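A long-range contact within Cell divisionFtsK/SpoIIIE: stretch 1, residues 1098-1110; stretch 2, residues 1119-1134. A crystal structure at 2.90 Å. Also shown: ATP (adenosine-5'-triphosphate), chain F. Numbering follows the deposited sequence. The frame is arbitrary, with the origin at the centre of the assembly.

Stretch 1, residues 1098-1110: MASPGLVMSGNKD
Stretch 2 1119-1134: KPHKLPQGRGYFVERR

Two stretches of one chain, 1098-1110 and 1119-1134, pair as short antiparallel strands, continued by loop contacts before and after, burying 968 Å² between them; the strand axes approach to 4.5 Å with their directions 148° apart. Met 1098 (chi1 p) is out of reach. Ala 1099, at left-handed backbone angles (57/47), points its CB toward the other stretch, 4.0 Å from Arg 1133 CD. Ser 1100 (m) points away. Pro 1101, C-gamma exo at -60/141, sets its CA 3.4 Å from Val 1131 O in a CA-H...O contact, and its CB 4.4 Å from Phe 1130 CZ.

The first bridge pairs Gly 1102 (-143/167) with Val 1131, a hydrogen-bonded pair (CA-CA 5.0 Å): Gly 1102 N to Val 1131 O and Val 1131 N to Gly 1102 O are both 2.8 Å and nearly straight. Leu 1103 faces Phe 1130 as the non-hydrogen-bonded pair (CA-CA 4.6 Å), both side chains on one face of the sheet. Leu 1103 (t, p) bends its end back over the neighbouring strand, CD1 lying 3.4 Å from Tyr 1129 C; Phe 1130 is t. Val 1104 (t) repeats the hydrogen-bonded pattern with Tyr 1129 (CA-CA 5.0 Å): Val 1104 N to Tyr 1129 O is 3.1 Å, Tyr 1129 N to Val 1104 O 2.7 Å. Val 1104, Tyr 1129 and Val 1131 share the opposite face, where Val 1104 CG1 packs 3.8 Å from Pro 1120 CG.

Met 1105 (-92/-147; m, t, t) brings its CA within 3.8 Å of Gly 1128 CA. A CB on Gly 1128 would clash with Leu 1103 CD1, 2.8 Å away, and sit tight against Met 1105 CG at 3.0 Å. Met 1105 CG is 3.6 Å from Arg 1127 O; Arg 1127 closes a type II turn begun at Pro 1124, whose Gly 1126 (91/-25) lies against ATP, CA to C6 3.7 Å.

Ser 1106 (t) offers its hydroxyl oxygen as acceptor to a backbone N-H: Leu 1123 N donates to Ser 1106 OG at 3.1 Å. Gly 1107 (-173/-154) then donates its N-H to His 1121 O, N to O 2.9 Å, while Ser 1106 CA makes a CA-H...O contact with that oxygen at 3.4 Å. His 1121 (chi1 p) points its CB away overall, though CB still touches the other stretch, 3.7 Å from Lys 1109 CE; its ring is tethered within its own stretch, His 1121 NE2 to Tyr 1129 OH 3.0 Å.

Asn 1108 (p) points away, but its O rests 3.5 Å from Pro 1120 CB. Lys 1109 (m, p, t, t) lies along the loop, with CG 3.2 Å from Pro 1120 O. Asp 1110 makes no contact.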

# COMPACT_ATOMS: atom_id res chain seq x y z
N MET A 1098 36.14 13.54 -35.35
CA MET A 1098 35.16 13.79 -36.40
C MET A 1098 33.84 13.08 -36.12
O MET A 1098 33.03 12.88 -37.02
CB MET A 1098 35.72 13.35 -37.76
CG MET A 1098 36.10 11.89 -37.87
SD MET A 1098 37.07 11.59 -39.35
CE MET A 1098 36.05 12.41 -40.59
N ALA A 1099 33.64 12.71 -34.86
CA ALA A 1099 32.37 12.17 -34.36
C ALA A 1099 31.90 10.94 -35.13
O ALA A 1099 30.74 10.84 -35.51
CB ALA A 1099 31.30 13.25 -34.41
N SER A 1100 32.81 9.99 -35.34
CA SER A 1100 32.46 8.74 -35.99
C SER A 1100 31.65 7.87 -35.04
O SER A 1100 31.84 7.92 -33.83
CB SER A 1100 33.71 8.00 -36.44
OG SER A 1100 34.37 8.70 -37.48
N PRO A 1101 30.71 7.07 -35.59
CA PRO A 1101 29.94 6.12 -34.79
C PRO A 1101 30.86 5.12 -34.11
O PRO A 1101 31.83 4.68 -34.71
CB PRO A 1101 29.04 5.44 -35.82
CG PRO A 1101 28.94 6.41 -36.94
CD PRO A 1101 30.28 7.08 -37.00
N GLY A 1102 30.55 4.76 -32.87
CA GLY A 1102 31.42 3.88 -32.12
C GLY A 1102 30.68 2.90 -31.22
O GLY A 1102 29.49 3.05 -30.98
N LEU A 1103 31.41 1.90 -30.74
CA LEU A 1103 30.84 0.92 -29.83
C LEU A 1103 31.82 0.60 -28.71
O LEU A 1103 32.98 0.27 -28.95
CB LEU A 1103 30.47 -0.36 -30.58
CG LEU A 1103 29.86 -1.47 -29.73
CD1 LEU A 1103 28.64 -0.96 -29.00
CD2 LEU A 1103 29.49 -2.66 -30.59
N VAL A 1104 31.34 0.70 -27.47
CA VAL A 1104 32.15 0.36 -26.31
C VAL A 1104 31.59 -0.88 -25.64
O VAL A 1104 30.52 -0.83 -25.03
CB VAL A 1104 32.22 1.51 -25.30
CG1 VAL A 1104 33.00 1.10 -24.07
CG2 VAL A 1104 32.84 2.74 -25.94
N MET A 1105 32.30 -2.00 -25.75
CA MET A 1105 31.82 -3.26 -25.22
C MET A 1105 32.31 -3.50 -23.79
O MET A 1105 32.46 -2.55 -23.01
CB MET A 1105 32.26 -4.42 -26.12
CG MET A 1105 31.55 -4.44 -27.46
SD MET A 1105 32.21 -5.69 -28.58
CE MET A 1105 30.81 -5.93 -29.67
N SER A 1106 32.54 -4.76 -23.45
CA SER A 1106 32.98 -5.13 -22.12
C SER A 1106 34.39 -4.61 -21.83
O SER A 1106 35.26 -4.67 -22.69
CB SER A 1106 32.94 -6.65 -21.94
OG SER A 1106 33.36 -7.03 -20.64
N GLY A 1107 34.59 -4.11 -20.62
CA GLY A 1107 35.89 -3.60 -20.22
C GLY A 1107 35.94 -3.24 -18.75
O GLY A 1107 35.21 -3.80 -17.94
N ASN A 1108 36.83 -2.31 -18.41
CA ASN A 1108 36.90 -1.81 -17.04
C ASN A 1108 37.02 -0.29 -17.01
O ASN A 1108 37.33 0.34 -18.02
CB ASN A 1108 38.07 -2.45 -16.29
CG ASN A 1108 39.41 -2.16 -16.94
OD1 ASN A 1108 39.49 -1.94 -18.14
ND2 ASN A 1108 40.46 -2.17 -16.13
N LYS A 1109 36.78 0.27 -15.84
CA LYS A 1109 36.63 1.71 -15.67
C LYS A 1109 37.98 2.39 -15.52
O LYS A 1109 38.08 3.62 -15.53
CB LYS A 1109 35.74 2.03 -14.45
CG LYS A 1109 34.47 1.18 -14.27
CD LYS A 1109 34.74 -0.26 -13.83
CE LYS A 1109 33.47 -0.99 -13.41
NZ LYS A 1109 33.69 -2.46 -13.41
N ASP A 1110 39.03 1.57 -15.39
CA ASP A 1110 40.39 2.07 -15.27
C ASP A 1110 40.81 2.85 -16.51
O ASP A 1110 41.67 3.73 -16.44
CB ASP A 1110 41.36 0.91 -15.04
CG ASP A 1110 41.20 0.28 -13.67
OD1 ASP A 1110 40.59 0.91 -12.79
OD2 ASP A 1110 41.70 -0.85 -13.47
N LYS A 1119 31.31 5.23 -18.82
CA LYS A 1119 32.58 4.55 -18.59
C LYS A 1119 32.39 3.04 -18.69
O LYS A 1119 31.42 2.50 -18.17
CB LYS A 1119 33.16 4.91 -17.22
CG LYS A 1119 33.08 6.39 -16.87
CD LYS A 1119 34.06 6.73 -15.76
CE LYS A 1119 33.64 7.97 -14.99
NZ LYS A 1119 33.09 7.61 -13.66
N PRO A 1120 33.32 2.36 -19.37
CA PRO A 1120 33.28 0.92 -19.62
C PRO A 1120 33.15 0.08 -18.35
O PRO A 1120 33.51 0.53 -17.27
CB PRO A 1120 34.63 0.65 -20.29
CG PRO A 1120 34.99 1.94 -20.93
CD PRO A 1120 34.49 3.00 -20.00
N HIS A 1121 32.62 -1.13 -18.50
CA HIS A 1121 32.50 -2.08 -17.40
C HIS A 1121 32.22 -3.48 -17.94
O HIS A 1121 32.10 -3.67 -19.15
CB HIS A 1121 31.39 -1.65 -16.43
CG HIS A 1121 30.06 -1.45 -17.08
ND1 HIS A 1121 29.05 -2.39 -17.02
CD2 HIS A 1121 29.57 -0.42 -17.80
CE1 HIS A 1121 28.00 -1.94 -17.68
NE2 HIS A 1121 28.28 -0.75 -18.16
N LYS A 1122 32.13 -4.45 -17.04
CA LYS A 1122 31.95 -5.84 -17.43
C LYS A 1122 30.59 -6.08 -18.09
O LYS A 1122 29.55 -5.98 -17.44
CB LYS A 1122 32.11 -6.76 -16.22
CG LYS A 1122 31.92 -8.24 -16.52
CD LYS A 1122 32.94 -8.76 -17.52
CE LYS A 1122 32.83 -10.26 -17.69
NZ LYS A 1122 33.70 -10.77 -18.79
N LEU A 1123 30.62 -6.39 -19.38
CA LEU A 1123 29.40 -6.67 -20.13
C LEU A 1123 29.43 -8.08 -20.71
O LEU A 1123 30.51 -8.61 -21.01
CB LEU A 1123 29.21 -5.65 -21.25
CG LEU A 1123 28.75 -4.25 -20.85
CD1 LEU A 1123 28.73 -3.34 -22.06
CD2 LEU A 1123 27.39 -4.31 -20.20
N PRO A 1124 28.26 -8.70 -20.88
CA PRO A 1124 28.17 -10.00 -21.54
C PRO A 1124 28.63 -9.93 -22.99
O PRO A 1124 28.73 -8.83 -23.54
CB PRO A 1124 26.68 -10.34 -21.45
CG PRO A 1124 26.00 -9.04 -21.26
CD PRO A 1124 26.93 -8.22 -20.44
N GLN A 1125 28.90 -11.08 -23.59
CA GLN A 1125 29.42 -11.13 -24.95
C GLN A 1125 28.45 -10.52 -25.96
O GLN A 1125 27.25 -10.80 -25.94
CB GLN A 1125 29.74 -12.57 -25.35
CG GLN A 1125 30.84 -13.21 -24.51
CD GLN A 1125 31.15 -14.63 -24.94
OE1 GLN A 1125 30.26 -15.37 -25.37
NE2 GLN A 1125 32.41 -15.02 -24.84
N GLY A 1126 28.98 -9.68 -26.85
CA GLY A 1126 28.18 -9.09 -27.90
C GLY A 1126 27.56 -7.76 -27.52
O GLY A 1126 27.27 -6.94 -28.39
N ARG A 1127 27.37 -7.54 -26.23
CA ARG A 1127 26.72 -6.33 -25.75
C ARG A 1127 27.71 -5.18 -25.62
O ARG A 1127 28.87 -5.39 -25.27
CB ARG A 1127 26.03 -6.59 -24.41
CG ARG A 1127 25.08 -5.49 -23.97
CD ARG A 1127 24.15 -5.99 -22.89
NE ARG A 1127 23.47 -7.22 -23.30
CZ ARG A 1127 22.60 -7.88 -22.55
NH1 ARG A 1127 22.29 -7.44 -21.33
NH2 ARG A 1127 22.04 -8.99 -23.00
N GLY A 1128 27.24 -3.97 -25.92
CA GLY A 1128 28.07 -2.78 -25.82
C GLY A 1128 27.25 -1.51 -25.87
O GLY A 1128 26.04 -1.55 -26.06
N TYR A 1129 27.92 -0.37 -25.72
CA TYR A 1129 27.24 0.92 -25.77
C TYR A 1129 27.48 1.61 -27.10
O TYR A 1129 28.58 2.07 -27.39
CB TYR A 1129 27.71 1.82 -24.62
CG TYR A 1129 27.20 1.39 -23.27
CD1 TYR A 1129 25.98 1.85 -22.79
CD2 TYR A 1129 27.94 0.54 -22.46
CE1 TYR A 1129 25.50 1.46 -21.56
CE2 TYR A 1129 27.48 0.15 -21.22
CZ TYR A 1129 26.26 0.61 -20.77
OH TYR A 1129 25.79 0.23 -19.54
N PHE A 1130 26.44 1.67 -27.92
CA PHE A 1130 26.53 2.29 -29.24
C PHE A 1130 26.51 3.81 -29.13
O PHE A 1130 25.55 4.39 -28.62
CB PHE A 1130 25.40 1.81 -30.14
CG PHE A 1130 25.44 2.37 -31.53
CD1 PHE A 1130 26.35 1.88 -32.46
CD2 PHE A 1130 24.57 3.37 -31.92
CE1 PHE A 1130 26.39 2.39 -33.74
CE2 PHE A 1130 24.61 3.89 -33.20
CZ PHE A 1130 25.52 3.40 -34.11
N VAL A 1131 27.57 4.45 -29.59
CA VAL A 1131 27.67 5.90 -29.54
C VAL A 1131 27.60 6.51 -30.93
O VAL A 1131 28.43 6.23 -31.79
CB VAL A 1131 28.97 6.36 -28.85
CG1 VAL A 1131 29.13 7.87 -28.98
CG2 VAL A 1131 28.98 5.94 -27.40
N GLU A 1132 26.59 7.35 -31.14
CA GLU A 1132 26.40 8.05 -32.40
C GLU A 1132 26.23 9.53 -32.10
O GLU A 1132 25.79 9.89 -31.01
CB GLU A 1132 25.19 7.49 -33.14
CG GLU A 1132 24.99 8.03 -34.55
CD GLU A 1132 23.54 7.96 -34.98
OE1 GLU A 1132 22.78 7.15 -34.41
OE2 GLU A 1132 23.16 8.71 -35.90
N ARG A 1133 26.59 10.39 -33.05
CA ARG A 1133 26.46 11.83 -32.86
C ARG A 1133 25.03 12.20 -32.52
O ARG A 1133 24.78 12.99 -31.61
CB ARG A 1133 26.91 12.59 -34.12
CG ARG A 1133 26.82 14.10 -33.99
CD ARG A 1133 27.65 14.80 -35.06
NE ARG A 1133 27.17 14.50 -36.41
CZ ARG A 1133 26.14 15.11 -36.98
NH1 ARG A 1133 25.48 16.05 -36.33
NH2 ARG A 1133 25.78 14.78 -38.21
N ARG A 1134 24.08 11.62 -33.25
CA ARG A 1134 22.68 11.76 -32.91
C ARG A 1134 22.29 10.56 -32.08
O ARG A 1134 22.96 9.53 -32.13
CB ARG A 1134 21.83 11.88 -34.17
CG ARG A 1134 22.62 12.34 -35.38
CD ARG A 1134 21.77 13.11 -36.37
NE ARG A 1134 22.49 13.34 -37.63
CZ ARG A 1134 22.19 14.30 -38.49
NH1 ARG A 1134 21.19 15.13 -38.23
NH2 ARG A 1134 22.89 14.44 -39.61
PG ATP F . 39.74 -12.14 -29.08
O1G ATP F . 39.62 -13.45 -29.82
O2G ATP F . 40.38 -12.25 -27.71
O3G ATP F . 40.27 -11.01 -29.93
PB ATP F . 37.18 -11.53 -29.98
O1B ATP F . 37.81 -11.99 -31.27
O2B ATP F . 36.63 -10.13 -29.88
O3B ATP F . 38.22 -11.73 -28.78
PA ATP F . 35.13 -13.22 -30.78
O1A ATP F . 34.36 -12.16 -31.51
O2A ATP F . 36.07 -14.12 -31.55
O3A ATP F . 35.97 -12.51 -29.61
O5' ATP F . 34.09 -14.13 -29.96
C5' ATP F . 34.52 -14.90 -28.84
C4' ATP F . 33.30 -15.62 -28.28
O4' ATP F . 32.26 -14.68 -28.05
C3' ATP F . 32.78 -16.65 -29.27
O3' ATP F . 32.90 -17.96 -28.72
C2' ATP F . 31.32 -16.32 -29.48
O2' ATP F . 30.51 -17.44 -29.12
C1' ATP F . 31.02 -15.14 -28.57
N9 ATP F . 30.36 -14.05 -29.34
C8 ATP F . 30.95 -13.30 -30.28
N7 ATP F . 30.08 -12.39 -30.80
C5 ATP F . 28.90 -12.56 -30.18
C6 ATP F . 27.56 -11.94 -30.24
N6 ATP F . 27.30 -10.92 -31.10
N1 ATP F . 26.60 -12.42 -29.42
C2 ATP F . 26.85 -13.43 -28.57
N3 ATP F . 28.04 -14.04 -28.45
C4 ATP F . 29.09 -13.66 -29.22